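Long-range contact in oxidase/hydroxylase (Streptomyces hygroscopicus subsp. hygroscopicus, PDB 4XCB), which probably acts as a 2-oxoglutarate-dependent oxygenase of the PhyH family, binding a metal ion, 2-oxoglutarate and an aminoglycoside related to hygromycin B: residues A[87-92]-A[230-235]. Sequence-based numbering, arbitrary orientation.
Sequences RLLEGY and TFFTEW. With HY0 (hygromycin b variant), chain G; AKG (2-oxoglutaric acid), chain F.
Residues 230-235, the loop that follows strand 220-229, run back beside strand residues 87-92, held to it by polar bonds at Phe232, Glu234 and Trp235. Arg87, its CG anti to the backbone N (chi1 -177°) and its chain extended, reaches along the loop so that NH1 meets Phe232 O at 2.8 Å, on a carbonyl lone pair but with a bent N-H...O angle of 136°. Glu234 crosses it at about a right angle, laying CG over one guanidinium face; its carboxylate forms a long salt bridge, NH2 to OE2 3.5 Å. A water that accepts from Arg87 NE also lies within hydrogen-bonding distance of Leu88 O and Glu234 OE2. Farther on, Trp235 N gives Leu89 O a nearly straight bond of 2.9 Å, approaching from above the carbonyl plane, while a second water links Leu89 O to Trp235 O.

Between these bonds lies apolar packing: Leu89 sets CD2 against Phe232 CB at 3.8 Å and CD1 at the ring edge. The Phe232 ring meets Phe231 of the second subunit edge-to-face.

Ligand contacts close the series. Glu90 accepts hydrogen bonds from HY0 O32 at OE1 (2.6 Å) and from O31 at OE2, and Trp235 spreads one indole face over HY0 C26 while NE1 donates to O35 at 2.8 Å. An alanine in place of Trp235 would probably loosen sugar binding, losing both stacking surface and that donor. Tyr92 OH donates to AKG O2 at 2.5 Å. Leu89 and Glu90, both facing Gly226, form a classic beta bulge, and Glu90, Tyr92 and Trp235 contribute to the hygromycin pocket of a double-stranded beta-helix protein, Tyr92 also to the 2-oxoglutarate site.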
ATOM      1  N   ARG A  87       7.328 -22.979   5.504  1.00 12.80           N
ATOM      2  CA  ARG A  87       8.533 -23.624   5.999  1.00 10.46           C
ATOM      3  C   ARG A  87       8.726 -23.279   7.475  1.00 13.87           C
ATOM      4  O   ARG A  87       8.434 -22.166   7.903  1.00 11.46           O
ATOM      5  CB  ARG A  87       9.736 -23.189   5.165  1.00 13.10           C
ATOM      6  CG  ARG A  87      11.030 -23.859   5.537  1.00 15.79           C
ATOM      7  CD  ARG A  87      12.205 -23.252   4.776  1.00 15.06           C
ATOM      8  NE  ARG A  87      13.386 -24.064   5.016  1.00 14.29           N
ATOM      9  CZ  ARG A  87      14.602 -23.805   4.557  1.00 15.49           C
ATOM     10  NH1 ARG A  87      14.835 -22.722   3.826  1.00 17.28           N
ATOM     11  NH2 ARG A  87      15.597 -24.642   4.838  1.00 16.13           N
ATOM     12  N   LEU A  88       9.184 -24.243   8.260  1.00 10.42           N
ATOM     13  CA  LEU A  88       9.563 -24.007   9.648  1.00 10.25           C
ATOM     14  C   LEU A  88      10.922 -23.325   9.704  1.00  9.94           C
ATOM     15  O   LEU A  88      11.910 -23.875   9.206  1.00 13.32           O
ATOM     16  CB  LEU A  88       9.584 -25.335  10.414  1.00 11.49           C
ATOM     17  CG  LEU A  88      10.094 -25.263  11.853  1.00 13.52           C
ATOM     18  CD1 LEU A  88       9.129 -24.510  12.741  1.00 12.49           C
ATOM     19  CD2 LEU A  88      10.324 -26.673  12.396  1.00 16.50           C
ATOM     20  N   LEU A  89      10.991 -22.134  10.302  1.00  8.74           N
ATOM     21  CA  LEU A  89      12.238 -21.356  10.245  1.00 10.85           C
ATOM     22  C   LEU A  89      13.077 -21.478  11.513  1.00  9.75           C
ATOM     23  O   LEU A  89      14.306 -21.350  11.473  1.00 12.84           O
ATOM     24  CB  LEU A  89      11.936 -19.882   9.975  1.00 11.99           C
ATOM     25  CG  LEU A  89      11.195 -19.603   8.676  1.00 11.76           C
ATOM     26  CD1 LEU A  89      10.970 -18.104   8.610  1.00 13.85           C
ATOM     27  CD2 LEU A  89      11.955 -20.096   7.457  1.00 13.82           C
ATOM     28  N   GLU A  90      12.419 -21.750  12.631  1.00 11.99           N
ATOM     29  CA  GLU A  90      13.114 -21.920  13.909  1.00 11.48           C
ATOM     30  C   GLU A  90      12.192 -22.496  14.967  1.00 12.05           C
ATOM     31  O   GLU A  90      10.975 -22.418  14.852  1.00 12.83           O
ATOM     32  CB  GLU A  90      13.690 -20.595  14.407  1.00 14.36           C
ATOM     33  CG  GLU A  90      12.657 -19.498  14.502  1.00 15.20           C
ATOM     34  CD  GLU A  90      13.224 -18.211  15.078  1.00 16.90           C
ATOM     35  OE1 GLU A  90      12.577 -17.161  14.899  1.00 14.34           O
ATOM     36  OE2 GLU A  90      14.299 -18.247  15.712  1.00 14.72           O
ATOM     37  N   GLY A  91      12.782 -23.091  15.997  1.00 13.45           N
ATOM     38  CA  GLY A  91      12.006 -23.533  17.137  1.00 11.16           C
ATOM     39  C   GLY A  91      12.913 -23.534  18.340  1.00 13.98           C
ATOM     40  O   GLY A  91      13.915 -24.263  18.371  1.00 14.57           O
ATOM     41  N   TYR A  92      12.585 -22.709  19.329  1.00 12.87           N
ATOM     42  CA  TYR A  92      13.438 -22.589  20.504  1.00 13.07           C
ATOM     43  C   TYR A  92      12.629 -22.465  21.788  1.00 12.31           C
ATOM     44  O   TYR A  92      11.413 -22.284  21.759  1.00 13.21           O
ATOM     45  CB  TYR A  92      14.386 -21.392  20.363  1.00 15.57           C
ATOM     46  CG  TYR A  92      13.695 -20.052  20.243  1.00 14.56           C
ATOM     47  CD1 TYR A  92      13.330 -19.549  19.002  1.00 13.74           C
ATOM     48  CD2 TYR A  92      13.441 -19.286  21.369  1.00 13.86           C
ATOM     49  CE1 TYR A  92      12.707 -18.328  18.883  1.00 15.64           C
ATOM     50  CE2 TYR A  92      12.816 -18.066  21.262  1.00 16.15           C
ATOM     51  CZ  TYR A  92      12.456 -17.595  20.015  1.00 15.51           C
ATOM     52  OH  TYR A  92      11.839 -16.371  19.918  1.00 21.06           O
ATOM     53  N   THR A 230       8.446 -20.859   1.945  1.00  9.23           N
ATOM     54  CA  THR A 230       9.467 -21.845   1.624  1.00  8.93           C
ATOM     55  C   THR A 230      10.758 -21.247   1.090  1.00  9.20           C
ATOM     56  O   THR A 230      11.792 -21.916   1.126  1.00 12.00           O
ATOM     57  CB  THR A 230       8.955 -22.861   0.589  1.00  8.86           C
ATOM     58  OG1 THR A 230       8.474 -22.173  -0.578  1.00 12.20           O
ATOM     59  CG2 THR A 230       7.839 -23.682   1.185  1.00 11.86           C
ATOM     60  N   PHE A 231      10.718 -20.012   0.608  1.00 10.23           N
ATOM     61  CA  PHE A 231      11.925 -19.389   0.067  1.00 10.83           C
ATOM     62  C   PHE A 231      12.673 -18.565   1.115  1.00 10.71           C
ATOM     63  O   PHE A 231      13.691 -17.963   0.793  1.00 12.65           O
ATOM     64  CB  PHE A 231      11.596 -18.511  -1.151  1.00 10.09           C
ATOM     65  CG  PHE A 231      10.470 -17.554  -0.927  1.00 10.28           C
ATOM     66  CD1 PHE A 231       9.170 -17.889  -1.283  1.00 12.91           C
ATOM     67  CD2 PHE A 231      10.707 -16.327  -0.340  1.00 12.78           C
ATOM     68  CE1 PHE A 231       8.130 -17.010  -1.067  1.00 14.19           C
ATOM     69  CE2 PHE A 231       9.661 -15.446  -0.117  1.00 15.03           C
ATOM     70  CZ  PHE A 231       8.375 -15.796  -0.476  1.00 14.31           C
ATOM     71  N   PHE A 232      12.164 -18.520   2.349  1.00 11.07           N
ATOM     72  CA  PHE A 232      12.930 -17.943   3.456  1.00 12.26           C
ATOM     73  C   PHE A 232      13.949 -18.957   3.960  1.00 12.86           C
ATOM     74  O   PHE A 232      13.661 -20.156   4.001  1.00 12.42           O
ATOM     75  CB  PHE A 232      12.022 -17.519   4.624  1.00 10.59           C
ATOM     76  CG  PHE A 232      11.478 -16.115   4.507  1.00 10.54           C
ATOM     77  CD1 PHE A 232      11.220 -15.546   3.273  1.00 10.61           C
ATOM     78  CD2 PHE A 232      11.194 -15.385   5.651  1.00 12.44           C
ATOM     79  CE1 PHE A 232      10.707 -14.255   3.184  1.00 11.49           C
ATOM     80  CE2 PHE A 232      10.678 -14.110   5.567  1.00 15.84           C
ATOM     81  CZ  PHE A 232      10.434 -13.546   4.347  1.00 13.28           C
ATOM     82  N   THR A 233      15.139 -18.488   4.327  1.00 12.64           N
ATOM     83  CA  THR A 233      16.123 -19.363   4.967  1.00 12.82           C
ATOM     84  C   THR A 233      15.789 -19.596   6.444  1.00 12.35           C
ATOM     85  O   THR A 233      15.112 -18.779   7.081  1.00 14.34           O
ATOM     86  CB  THR A 233      17.558 -18.797   4.884  1.00 13.99           C
ATOM     87  OG1 THR A 233      17.624 -17.524   5.541  1.00 13.55           O
ATOM     88  CG2 THR A 233      18.019 -18.667   3.452  1.00 19.52           C
ATOM     89  N   GLU A 234      16.274 -20.705   7.005  1.00 12.69           N
ATOM     90  CA  GLU A 234      16.070 -20.941   8.433  1.00 12.43           C
ATOM     91  C   GLU A 234      16.719 -19.801   9.205  1.00 12.16           C
ATOM     92  O   GLU A 234      17.705 -19.224   8.739  1.00 16.73           O
ATOM     93  CB  GLU A 234      16.626 -22.301   8.850  1.00 14.76           C
ATOM     94  CG  GLU A 234      15.752 -23.447   8.368  1.00 16.76           C
ATOM     95  CD  GLU A 234      16.402 -24.812   8.512  1.00 21.48           C
ATOM     96  OE1 GLU A 234      17.566 -24.874   8.954  1.00 27.66           O
ATOM     97  OE2 GLU A 234      15.740 -25.816   8.168  1.00 23.88           O
ATOM     98  N   TRP A 235      16.182 -19.460  10.376  1.00 10.78           N
ATOM     99  CA  TRP A 235      16.701 -18.276  11.058  1.00 11.02           C
ATOM    100  C   TRP A 235      18.150 -18.420  11.495  1.00 13.87           C
ATOM    101  O   TRP A 235      18.562 -19.432  12.071  1.00 14.96           O
ATOM    102  CB  TRP A 235      15.871 -17.890  12.284  1.00 13.41           C
ATOM    103  CG  TRP A 235      16.391 -16.615  12.841  1.00 12.29           C
ATOM    104  CD1 TRP A 235      16.124 -15.355  12.387  1.00 13.78           C
ATOM    105  CD2 TRP A 235      17.332 -16.461  13.915  1.00 16.17           C
ATOM    106  NE1 TRP A 235      16.823 -14.427  13.124  1.00 13.05           N
ATOM    107  CE2 TRP A 235      17.570 -15.079  14.065  1.00 15.40           C
ATOM    108  CE3 TRP A 235      17.988 -17.355  14.766  1.00 16.73           C
ATOM    109  CZ2 TRP A 235      18.432 -14.574  15.032  1.00 19.10           C
ATOM    110  CZ3 TRP A 235      18.841 -16.845  15.733  1.00 17.59           C
ATOM    111  CH2 TRP A 235      19.057 -15.474  15.852  1.00 17.87           C
TER
HETATM  112  C1  HY0 G 303      19.687  -8.565  17.120  1.00 19.29           C
HETATM  113  C2  HY0 G 303      20.850  -7.607  17.246  1.00 21.21           C
HETATM  114  C3  HY0 G 303      22.095  -8.367  17.682  1.00 21.90           C
HETATM  115  C4  HY0 G 303      21.848  -9.069  19.017  1.00 24.65           C
HETATM  116  C5  HY0 G 303      20.605  -9.962  18.960  1.00 22.12           C
HETATM  117  C6  HY0 G 303      19.401  -9.240  18.440  1.00 19.44           C
HETATM  118  N7  HY0 G 303      21.073  -7.008  15.986  1.00 19.55           N
HETATM  119  O8  HY0 G 303      18.553  -7.814  16.752  1.00 19.05           O
HETATM  120  N9  HY0 G 303      22.986  -9.863  19.331  1.00 27.73           N
HETATM  121  C10 HY0 G 303      24.018  -8.997  19.894  1.00 29.89           C
HETATM  122  O11 HY0 G 303      20.323 -10.401  20.271  1.00 19.22           O
HETATM  123  C12 HY0 G 303      15.981 -10.714  18.271  1.00 16.20           C
HETATM  124  C13 HY0 G 303      17.094  -9.834  18.772  1.00 17.41           C
HETATM  125  O14 HY0 G 303      17.213  -9.814  20.174  1.00 17.64           O
HETATM  126  C15 HY0 G 303      16.028  -9.353  20.761  1.00 16.56           C
HETATM  127  C16 HY0 G 303      15.028 -10.461  20.651  1.00 15.64           C
HETATM  128  C17 HY0 G 303      14.775 -10.708  19.108  1.00 14.52           C
HETATM  129  O18 HY0 G 303      18.352 -10.230  18.234  1.00 16.53           O
HETATM  130  C19 HY0 G 303      16.302  -9.022  22.226  1.00 17.62           C
HETATM  131  O20 HY0 G 303      17.105  -7.840  22.276  1.00 20.18           O
HETATM  132  O21 HY0 G 303      15.509 -11.613  21.235  1.00 15.57           O
HETATM  133  O22 HY0 G 303      14.143 -11.911  18.967  1.00 17.34           O
HETATM  134  C23 HY0 G 303      14.934 -12.676  18.037  1.00 14.62           C
HETATM  135  C24 HY0 G 303      14.867 -14.118  18.414  1.00 16.71           C
HETATM  136  C25 HY0 G 303      15.404 -14.983  17.284  1.00 16.13           C
HETATM  137  C26 HY0 G 303      14.716 -14.659  15.973  1.00 14.77           C
HETATM  138  C27 HY0 G 303      14.907 -13.207  15.691  1.00 12.89           C
HETATM  139  O28 HY0 G 303      14.365 -12.475  16.766  1.00 13.64           O
HETATM  140  O29 HY0 G 303      16.326 -12.144  18.086  1.00 15.82           O
HETATM  141  O30 HY0 G 303      15.669 -14.394  19.568  1.00 19.62           O
HETATM  142  O31 HY0 G 303      15.246 -16.337  17.642  1.00 16.64           O
HETATM  143  O32 HY0 G 303      13.321 -14.966  16.016  1.00 15.96           O
HETATM  144  C33 HY0 G 303      14.168 -12.799  14.404  1.00 13.90           C
HETATM  145  C34 HY0 G 303      14.766 -11.527  13.860  1.00 14.76           C
HETATM  146  O35 HY0 G 303      16.016 -11.760  13.246  1.00 16.38           O
HETATM  147  N36 HY0 G 303      12.815 -12.537  14.725  1.00 15.23           N
HETATM  148  C1  AKG F 302      11.015 -13.548  21.363  1.00 19.85           C
HETATM  149  O1  AKG F 302      11.405 -12.943  20.316  1.00 19.42           O
HETATM  150  O2  AKG F 302      11.555 -14.639  21.720  1.00 19.76           O
HETATM  151  C2  AKG F 302       9.897 -12.967  22.186  1.00 19.31           C
HETATM  152  O5  AKG F 302       9.330 -11.984  21.744  1.00 17.46           O
HETATM  153  C3  AKG F 302       9.544 -13.580  23.531  1.00 17.11           C
HETATM  154  C4  AKG F 302       8.143 -13.258  23.995  1.00 18.53           C
HETATM  155  C5  AKG F 302       7.977 -13.664  25.452  1.00 17.82           C
HETATM  156  O3  AKG F 302       6.838 -13.607  25.994  1.00 19.47           O
HETATM  157  O4  AKG F 302       8.981 -14.058  26.105  1.00 19.23           O
HETATM  158  O   HOH W   1      12.986 -25.715   7.498  1.00 15.91           O
HETATM  159  O   HOH W   2      17.067 -21.319  12.913  1.00 28.95           O